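Local structure of AxyAgu115A (6NPS) at residues A[15-27]-A[53-67]. The protein probably acts as a family GH115 alpha-glucuronidase, a glycoside hydrolase that removes glucuronic acid side groups from arabinoglucuronoxylan. The protein carries 3 engineered substitutions. Numbering follows the deposited sequence.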
ATOM      1  N   ASP A  15     -34.616 -44.110  52.132  1.00 77.40           N
ATOM      2  CA  ASP A  15     -35.194 -44.273  53.465  1.00 79.19           C
ATOM      3  C   ASP A  15     -36.622 -43.731  53.585  1.00 70.26           C
ATOM      4  O   ASP A  15     -37.344 -44.129  54.502  1.00 68.17           O
ATOM      5  CB  ASP A  15     -34.289 -43.645  54.539  1.00 92.38           C
ATOM      6  CG  ASP A  15     -34.060 -42.127  54.340  1.00102.80           C
ATOM      7  OD1 ASP A  15     -34.797 -41.470  53.574  1.00104.89           O
ATOM      8  OD2 ASP A  15     -33.125 -41.591  54.982  1.00107.10           O
ATOM      9  N   THR A  16     -37.055 -42.848  52.679  1.00 64.64           N
ATOM     10  CA  THR A  16     -38.354 -42.198  52.814  1.00 64.14           C
ATOM     11  C   THR A  16     -39.264 -42.347  51.603  1.00 59.22           C
ATOM     12  O   THR A  16     -40.434 -41.969  51.692  1.00 60.51           O
ATOM     13  CB  THR A  16     -38.191 -40.688  53.099  1.00 64.73           C
ATOM     14  OG1 THR A  16     -37.294 -40.107  52.137  1.00 63.42           O
ATOM     15  CG2 THR A  16     -37.697 -40.411  54.540  1.00 65.92           C
ATOM     16  N   LYS A  17     -38.780 -42.836  50.474  1.00 56.74           N
ATOM     17  CA  LYS A  17     -39.662 -42.887  49.318  1.00 57.35           C
ATOM     18  C   LYS A  17     -40.764 -43.934  49.506  1.00 58.90           C
ATOM     19  O   LYS A  17     -40.635 -44.891  50.278  1.00 56.57           O
ATOM     20  CB  LYS A  17     -38.871 -43.161  48.043  1.00 57.47           C
ATOM     21  CG  LYS A  17     -38.316 -44.552  47.908  1.00 64.11           C
ATOM     22  CD  LYS A  17     -37.927 -44.768  46.458  1.00 66.39           C
ATOM     23  CE  LYS A  17     -36.833 -45.807  46.289  1.00 71.15           C
ATOM     24  NZ  LYS A  17     -36.261 -45.698  44.897  1.00 69.84           N
ATOM     25  N   SER A  18     -41.883 -43.709  48.812  1.00 58.94           N
ATOM     26  CA  SER A  18     -43.023 -44.617  48.831  1.00 58.81           C
ATOM     27  C   SER A  18     -43.044 -45.570  47.639  1.00 59.93           C
ATOM     28  O   SER A  18     -43.769 -46.566  47.674  1.00 62.05           O
ATOM     29  CB  SER A  18     -44.332 -43.826  48.859  1.00 57.98           C
ATOM     30  OG  SER A  18     -44.488 -43.011  47.700  1.00 52.06           O
ATOM     31  N   GLY A  19     -42.267 -45.299  46.601  1.00 56.57           N
ATOM     32  CA  GLY A  19     -42.229 -46.187  45.462  1.00 55.08           C
ATOM     33  C   GLY A  19     -41.502 -45.519  44.319  1.00 54.08           C
ATOM     34  O   GLY A  19     -40.931 -44.433  44.469  1.00 53.26           O
ATOM     35  N   ALA A  20     -41.535 -46.187  43.177  1.00 48.12           N
ATOM     36  CA  ALA A  20     -40.858 -45.680  42.009  1.00 47.74           C
ATOM     37  C   ALA A  20     -41.616 -44.494  41.430  1.00 48.31           C
ATOM     38  O   ALA A  20     -42.847 -44.434  41.466  1.00 46.99           O
ATOM     39  CB  ALA A  20     -40.719 -46.786  40.950  1.00 47.82           C
ATOM     40  N   LEU A  21     -40.859 -43.549  40.879  1.00 42.55           N
ATOM     41  CA  LEU A  21     -41.447 -42.328  40.347  1.00 45.46           C
ATOM     42  C   LEU A  21     -42.104 -42.548  38.984  1.00 47.56           C
ATOM     43  O   LEU A  21     -43.229 -42.093  38.750  1.00 49.27           O
ATOM     44  CB  LEU A  21     -40.370 -41.254  40.231  1.00 39.79           C
ATOM     45  CG  LEU A  21     -40.867 -39.970  39.588  1.00 44.52           C
ATOM     46  CD1 LEU A  21     -41.961 -39.336  40.508  1.00 45.40           C
ATOM     47  CD2 LEU A  21     -39.685 -39.037  39.366  1.00 45.71           C
ATOM     48  N   PHE A  22     -41.398 -43.207  38.064  1.00 42.53           N
ATOM     49  CA  PHE A  22     -41.844 -43.372  36.682  1.00 42.84           C
ATOM     50  C   PHE A  22     -42.440 -44.756  36.500  1.00 45.79           C
ATOM     51  O   PHE A  22     -41.951 -45.738  37.066  1.00 46.63           O
ATOM     52  CB  PHE A  22     -40.702 -43.208  35.677  1.00 42.51           C
ATOM     53  CG  PHE A  22     -40.317 -41.779  35.426  1.00 44.96           C
ATOM     54  CD1 PHE A  22     -39.555 -41.095  36.340  1.00 40.80           C
ATOM     55  CD2 PHE A  22     -40.727 -41.120  34.269  1.00 49.00           C
ATOM     56  CE1 PHE A  22     -39.176 -39.787  36.117  1.00 37.65           C
ATOM     57  CE2 PHE A  22     -40.354 -39.791  34.039  1.00 45.12           C
ATOM     58  CZ  PHE A  22     -39.598 -39.123  34.984  1.00 40.25           C
ATOM     59  N   TYR A  23     -43.486 -44.823  35.691  1.00 43.65           N
ATOM     60  CA  TYR A  23     -44.134 -46.076  35.350  1.00 42.43           C
ATOM     61  C   TYR A  23     -43.689 -46.476  33.952  1.00 46.84           C
ATOM     62  O   TYR A  23     -43.572 -45.621  33.071  1.00 46.88           O
ATOM     63  CB  TYR A  23     -45.644 -45.916  35.411  1.00 43.17           C
ATOM     64  CG  TYR A  23     -46.400 -47.176  35.015  1.00 44.74           C
ATOM     65  CD1 TYR A  23     -46.211 -48.365  35.701  1.00 47.97           C
ATOM     66  CD2 TYR A  23     -47.278 -47.166  33.941  1.00 48.36           C
ATOM     67  CE1 TYR A  23     -46.894 -49.534  35.340  1.00 51.89           C
ATOM     68  CE2 TYR A  23     -47.991 -48.340  33.575  1.00 54.39           C
ATOM     69  CZ  TYR A  23     -47.781 -49.507  34.274  1.00 56.85           C
ATOM     70  OH  TYR A  23     -48.473 -50.638  33.902  1.00 64.07           O
ATOM     71  N   GLN A  24     -43.414 -47.762  33.747  1.00 47.34           N
ATOM     72  CA  GLN A  24     -42.869 -48.223  32.477  1.00 52.72           C
ATOM     73  C   GLN A  24     -43.789 -49.285  31.878  1.00 53.03           C
ATOM     74  O   GLN A  24     -44.208 -50.218  32.580  1.00 53.80           O
ATOM     75  CB  GLN A  24     -41.464 -48.793  32.684  1.00 62.99           C
ATOM     76  CG  GLN A  24     -40.537 -48.667  31.496  1.00 75.78           C
ATOM     77  CD  GLN A  24     -39.083 -48.946  31.873  1.00 85.23           C
ATOM     78  OE1 GLN A  24     -38.689 -50.107  32.026  1.00 90.77           O
ATOM     79  NE2 GLN A  24     -38.290 -47.885  32.040  1.00 81.60           N
ATOM     80  N   GLU A  25     -44.114 -49.149  30.594  1.00 48.98           N
ATOM     81  CA  GLU A  25     -44.980 -50.120  29.937  1.00 58.83           C
ATOM     82  C   GLU A  25     -44.197 -50.896  28.887  1.00 57.87           C
ATOM     83  O   GLU A  25     -43.411 -50.319  28.126  1.00 56.43           O
ATOM     84  CB  GLU A  25     -46.197 -49.452  29.281  1.00 63.68           C
ATOM     85  CG  GLU A  25     -47.238 -48.935  30.262  1.00 68.80           C
ATOM     86  CD  GLU A  25     -48.454 -48.308  29.563  1.00 67.00           C
ATOM     87  OE1 GLU A  25     -49.588 -48.820  29.745  1.00 60.66           O
ATOM     88  OE2 GLU A  25     -48.266 -47.296  28.842  1.00 60.24           O
ATOM     89  N   GLU A  26     -44.416 -52.211  28.873  1.00 62.92           N
ATOM     90  CA  GLU A  26     -43.930 -53.066  27.797  1.00 70.06           C
ATOM     91  C   GLU A  26     -44.319 -52.562  26.406  1.00 65.08           C
ATOM     92  O   GLU A  26     -43.521 -52.679  25.471  1.00 63.94           O
ATOM     93  CB  GLU A  26     -44.490 -54.482  28.015  1.00 86.09           C
ATOM     94  CG  GLU A  26     -43.583 -55.583  27.550  1.00103.35           C
ATOM     95  CD  GLU A  26     -43.884 -56.056  26.130  1.00114.46           C
ATOM     96  OE1 GLU A  26     -43.191 -56.993  25.686  1.00117.74           O
ATOM     97  OE2 GLU A  26     -44.783 -55.498  25.454  1.00117.14           O
ATOM     98  N   GLU A  27     -45.510 -51.978  26.259  1.00 60.43           N
ATOM     99  CA  GLU A  27     -46.012 -51.555  24.961  1.00 55.28           C
ATOM    100  C   GLU A  27     -45.391 -50.256  24.475  1.00 52.02           C
ATOM    101  O   GLU A  27     -45.599 -49.892  23.312  1.00 53.09           O
ATOM    102  CB  GLU A  27     -47.533 -51.397  25.012  1.00 60.36           C
ATOM    103  CG  GLU A  27     -48.275 -52.663  25.376  1.00 63.74           C
ATOM    104  CD  GLU A  27     -48.388 -52.882  26.885  1.00 76.50           C
ATOM    105  OE1 GLU A  27     -48.044 -51.963  27.666  1.00 78.32           O
ATOM    106  OE2 GLU A  27     -48.831 -53.982  27.295  1.00 83.19           O
ATOM    107  N   ALA A  53     -37.823 -46.192  37.775  1.00 52.68           N
ATOM    108  CA  ALA A  53     -38.981 -46.614  37.004  1.00 49.44           C
ATOM    109  C   ALA A  53     -39.379 -48.021  37.418  1.00 50.21           C
ATOM    110  O   ALA A  53     -38.544 -48.815  37.858  1.00 54.79           O
ATOM    111  CB  ALA A  53     -38.695 -46.580  35.490  1.00 53.58           C
ATOM    112  N   THR A  54     -40.663 -48.332  37.303  1.00 44.98           N
ATOM    113  CA  THR A  54     -41.119 -49.683  37.592  1.00 52.43           C
ATOM    114  C   THR A  54     -42.159 -50.106  36.567  1.00 54.06           C
ATOM    115  O   THR A  54     -42.861 -49.268  35.996  1.00 53.65           O
ATOM    116  CB  THR A  54     -41.711 -49.821  38.994  1.00 52.50           C
ATOM    117  OG1 THR A  54     -42.051 -51.196  39.231  1.00 53.58           O
ATOM    118  CG2 THR A  54     -42.950 -48.972  39.132  1.00 52.84           C
ATOM    119  N   LYS A  55     -42.239 -51.416  36.325  1.00 60.48           N
ATOM    120  CA  LYS A  55     -43.314 -51.977  35.521  1.00 66.88           C
ATOM    121  C   LYS A  55     -44.487 -52.462  36.360  1.00 67.83           C
ATOM    122  O   LYS A  55     -45.546 -52.758  35.801  1.00 71.77           O
ATOM    123  CB  LYS A  55     -42.790 -53.135  34.666  1.00 73.30           C
ATOM    124  CG  LYS A  55     -41.624 -52.752  33.788  1.00 80.28           C
ATOM    125  CD  LYS A  55     -40.875 -53.985  33.299  1.00 90.59           C
ATOM    126  CE  LYS A  55     -39.386 -53.696  33.103  1.00 97.64           C
ATOM    127  NZ  LYS A  55     -38.609 -54.936  32.795  1.00102.34           N
ATOM    128  N   ASP A  56     -44.335 -52.543  37.676  1.00 65.75           N
ATOM    129  CA  ASP A  56     -45.394 -53.005  38.566  1.00 65.38           C
ATOM    130  C   ASP A  56     -46.132 -51.789  39.116  1.00 64.51           C
ATOM    131  O   ASP A  56     -45.522 -50.919  39.760  1.00 63.93           O
ATOM    132  CB  ASP A  56     -44.807 -53.859  39.690  1.00 68.35           C
ATOM    133  CG  ASP A  56     -45.871 -54.464  40.610  1.00 80.46           C
ATOM    134  OD1 ASP A  56     -46.932 -53.837  40.821  1.00 83.66           O
ATOM    135  OD2 ASP A  56     -45.639 -55.575  41.138  1.00 86.61           O
ATOM    136  N   ARG A  57     -47.415 -51.713  38.869  1.00 58.32           N
ATOM    137  CA  ARG A  57     -48.173 -50.582  39.337  1.00 61.45           C
ATOM    138  C   ARG A  57     -48.266 -50.455  40.845  1.00 63.11           C
ATOM    139  O   ARG A  57     -48.458 -49.396  41.362  1.00 60.87           O
ATOM    140  CB  ARG A  57     -49.548 -50.566  38.738  1.00 64.54           C
ATOM    141  CG  ARG A  57     -49.548 -50.130  37.315  1.00 63.80           C
ATOM    142  CD  ARG A  57     -50.380 -51.033  36.469  1.00 71.91           C
ATOM    143  NE  ARG A  57     -51.684 -50.467  36.307  1.00 76.57           N
ATOM    144  CZ  ARG A  57     -52.178 -50.086  35.156  1.00 71.61           C
ATOM    145  NH1 ARG A  57     -51.470 -50.207  34.090  1.00 65.28           N
ATOM    146  NH2 ARG A  57     -53.379 -49.604  35.094  1.00 70.53           N
ATOM    147  N   ASP A  58     -48.202 -51.550  41.546  1.00 62.15           N
ATOM    148  CA  ASP A  58     -48.213 -51.439  42.998  1.00 70.03           C
ATOM    149  C   ASP A  58     -46.905 -50.907  43.563  1.00 57.63           C
ATOM    150  O   ASP A  58     -46.832 -50.639  44.762  1.00 67.23           O
ATOM    151  CB  ASP A  58     -48.536 -52.788  43.611  1.00 80.22           C
ATOM    152  CG  ASP A  58     -50.010 -53.099  43.549  1.00 96.18           C
ATOM    153  OD1 ASP A  58     -50.808 -52.234  43.983  1.00 99.35           O
ATOM    154  OD2 ASP A  58     -50.369 -54.203  43.081  1.00103.91           O
ATOM    155  N   MET A  59     -45.894 -50.732  42.719  1.00 55.59           N
ATOM    156  CA  MET A  59     -44.599 -50.224  43.168  1.00 61.49           C
ATOM    157  C   MET A  59     -44.397 -48.728  42.906  1.00 55.44           C
ATOM    158  O   MET A  59     -43.306 -48.200  43.127  1.00 51.20           O
ATOM    159  CB  MET A  59     -43.463 -51.024  42.526  1.00 66.06           C
ATOM    160  CG  MET A  59     -43.652 -52.530  42.587  1.00 79.86           C
ATOM    161  SD  MET A  59     -42.959 -53.259  44.083  1.00 98.31           S
ATOM    162  CE  MET A  59     -41.217 -52.913  43.854  1.00 97.24           C
ATOM    163  N   LEU A  60     -45.440 -48.048  42.437  1.00 51.79           N
ATOM    164  CA  LEU A  60     -45.340 -46.638  42.107  1.00 51.29           C
ATOM    165  C   LEU A  60     -45.380 -45.802  43.384  1.00 50.09           C
ATOM    166  O   LEU A  60     -45.886 -46.232  44.425  1.00 52.13           O
ATOM    167  CB  LEU A  60     -46.482 -46.230  41.181  1.00 48.55           C
ATOM    168  CG  LEU A  60     -46.396 -46.778  39.758  1.00 50.63           C
ATOM    169  CD1 LEU A  60     -47.673 -46.473  38.966  1.00 47.35           C
ATOM    170  CD2 LEU A  60     -45.182 -46.090  39.117  1.00 47.68           C
ATOM    171  N   SER A  61     -44.857 -44.596  43.277  1.00 48.18           N
ATOM    172  CA  SER A  61     -44.925 -43.657  44.381  1.00 56.46           C
ATOM    173  C   SER A  61     -46.339 -43.079  44.481  1.00 51.40           C
ATOM    174  O   SER A  61     -47.113 -43.096  43.520  1.00 52.75           O
ATOM    175  CB  SER A  61     -43.872 -42.562  44.164  1.00 58.04           C
ATOM    176  OG  SER A  61     -44.262 -41.316  44.711  1.00 66.42           O
ATOM    177  N   ARG A  62     -46.685 -42.570  45.664  1.00 50.87           N
ATOM    178  CA  ARG A  62     -47.971 -41.885  45.805  1.00 53.34           C
ATOM    179  C   ARG A  62     -48.156 -40.767  44.776  1.00 49.51           C
ATOM    180  O   ARG A  62     -49.284 -40.539  44.329  1.00 50.05           O
ATOM    181  CB  ARG A  62     -48.124 -41.345  47.224  1.00 64.45           C
ATOM    182  CG  ARG A  62     -48.201 -42.445  48.271  1.00 80.58           C
ATOM    183  CD  ARG A  62     -47.494 -42.032  49.558  1.00 92.54           C
ATOM    184  NE  ARG A  62     -46.903 -43.160  50.281  1.00100.99           N
ATOM    185  CZ  ARG A  62     -47.430 -43.751  51.348  1.00106.84           C
ATOM    186  NH1 ARG A  62     -48.584 -43.334  51.846  1.00107.59           N
ATOM    187  NH2 ARG A  62     -46.791 -44.763  51.924  1.00110.92           N
ATOM    188  N   HIS A  63     -47.077 -40.087  44.359  1.00 46.89           N
ATOM    189  CA  HIS A  63     -47.095 -39.144  43.235  1.00 44.91           C
ATOM    190  C   HIS A  63     -46.204 -39.713  42.139  1.00 49.09           C
ATOM    191  O   HIS A  63     -45.009 -39.953  42.369  1.00 46.91           O
ATOM    192  CB  HIS A  63     -46.609 -37.739  43.634  1.00 45.36           C
ATOM    193  CG  HIS A  63     -47.464 -37.068  44.670  1.00 51.29           C
ATOM    194  ND1 HIS A  63     -47.412 -35.711  44.919  1.00 55.34           N
ATOM    195  CD2 HIS A  63     -48.394 -37.566  45.518  1.00 56.58           C
ATOM    196  CE1 HIS A  63     -48.263 -35.406  45.886  1.00 55.69           C
ATOM    197  NE2 HIS A  63     -48.872 -36.514  46.267  1.00 56.28           N
ATOM    198  N   ALA A  64     -46.772 -39.912  40.950  1.00 42.75           N
ATOM    199  CA  ALA A  64     -46.112 -40.689  39.915  1.00 41.81           C
ATOM    200  C   ALA A  64     -46.184 -39.944  38.591  1.00 44.51           C
ATOM    201  O   ALA A  64     -47.042 -39.082  38.389  1.00 43.12           O
ATOM    202  CB  ALA A  64     -46.753 -42.094  39.794  1.00 43.25           C
ATOM    203  N   VAL A  65     -45.254 -40.269  37.691  1.00 42.33           N
ATOM    204  CA  VAL A  65     -45.202 -39.708  36.347  1.00 37.88           C
ATOM    205  C   VAL A  65     -45.634 -40.832  35.409  1.00 43.19           C
ATOM    206  O   VAL A  65     -45.034 -41.912  35.420  1.00 40.90           O
ATOM    207  CB  VAL A  65     -43.802 -39.187  35.990  1.00 37.01           C
ATOM    208  CG1 VAL A  65     -43.745 -38.801  34.520  1.00 38.57           C
ATOM    209  CG2 VAL A  65     -43.384 -37.979  36.906  1.00 39.64           C
ATOM    210  N   LEU A  66     -46.704 -40.605  34.650  1.00 43.38           N
ATOM    211  CA  LEU A  66     -47.291 -41.619  33.768  1.00 46.46           C
ATOM    212  C   LEU A  66     -47.238 -41.072  32.349  1.00 48.53           C
ATOM    213  O   LEU A  66     -47.913 -40.084  32.039  1.00 50.67           O
ATOM    214  CB  LEU A  66     -48.727 -41.949  34.177  1.00 44.45           C
ATOM    215  CG  LEU A  66     -48.984 -42.349  35.637  1.00 45.65           C
ATOM    216  CD1 LEU A  66     -50.473 -42.562  35.925  1.00 45.20           C
ATOM    217  CD2 LEU A  66     -48.214 -43.598  35.988  1.00 48.20           C
ATOM    218  N   TYR A  67     -46.415 -41.687  31.495  1.00 44.62           N
ATOM    219  CA  TYR A  67     -46.199 -41.201  30.144  1.00 37.81           C
ATOM    220  C   TYR A  67     -46.512 -42.295  29.124  1.00 38.49           C
ATOM    221  O   TYR A  67     -46.521 -43.486  29.437  1.00 38.05           O
ATOM    222  CB  TYR A  67     -44.765 -40.714  29.964  1.00 39.32           C
ATOM    223  CG  TYR A  67     -43.738 -41.831  29.945  1.00 42.06           C
ATOM    224  CD1 TYR A  67     -43.133 -42.265  31.122  1.00 40.19           C
ATOM    225  CD2 TYR A  67     -43.391 -42.469  28.738  1.00 43.54           C
ATOM    226  CE1 TYR A  67     -42.217 -43.293  31.114  1.00 43.18           C
ATOM    227  CE2 TYR A  67     -42.473 -43.507  28.719  1.00 43.33           C
ATOM    228  CZ  TYR A  67     -41.885 -43.908  29.907  1.00 47.65           C
ATOM    229  OH  TYR A  67     -40.960 -44.924  29.894  1.00 50.32           O
TER
HETATM  230  O   HOH W   1     -45.223 -48.671  46.351  1.00 57.96           O
HETATM  231  O   HOH W   2     -45.844 -44.500  31.894  1.00 43.48           O
HETATM  232  O   HOH W   3     -48.804 -53.478  34.777  1.00 79.62           O
HETATM  233  O   HOH W   4     -37.756 -50.532  35.147  1.00 73.32           O
HETATM  234  O   HOH W   5     -46.189 -45.815  28.104  1.00 42.55           O
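Tyr-23 meets Leu-66, Leu-60 and Arg-57 with successive parts of its side chain. Its CB rests on Leu-66 CD2 at 3.5 Å and on Leu-60 CD2. A chi1 of 178°, which turns CG away from the backbone N, carries the ring to Arg-57, where CE1 meets CG at 3.4 Å. The Tyr-23 OH comes within 3.0 Å of Arg-57 NH1, in the plane of a guanidinium turned almost perpendicular to the ring; Glu-78 takes the NH2 of that arginine in a salt bridge. Tyrosine suits this place because its hydrophobic ring lies on the aliphatic part of Arg-57 while its hydroxyl reaches the guanidinium; an alanine here would probably keep the CB contacts but open a gap beside Arg-57 CG and Leu-60 CD1. Phe-22 offers a flat aromatic face to the branched C-H of Val-65, whose CB stands 4.1 Å from the ring centroid in a CH-pi contact. The backbone positions these groups: Thr-54 N binds Phe-22 O (2.9 Å) and Gln-24 N binds Thr-54 O (2.8 Å), the parallel pairing of a beta-alpha-beta unit through helix 30-47. Val-65 N gives Leu-21 O a nearly straight bond (171°). Backbone bonds to 53-54 and 64-67 thus hold strand 20-23, while Phe-22 packs on helix 30-47 and Tyr-23 on helix 74-81.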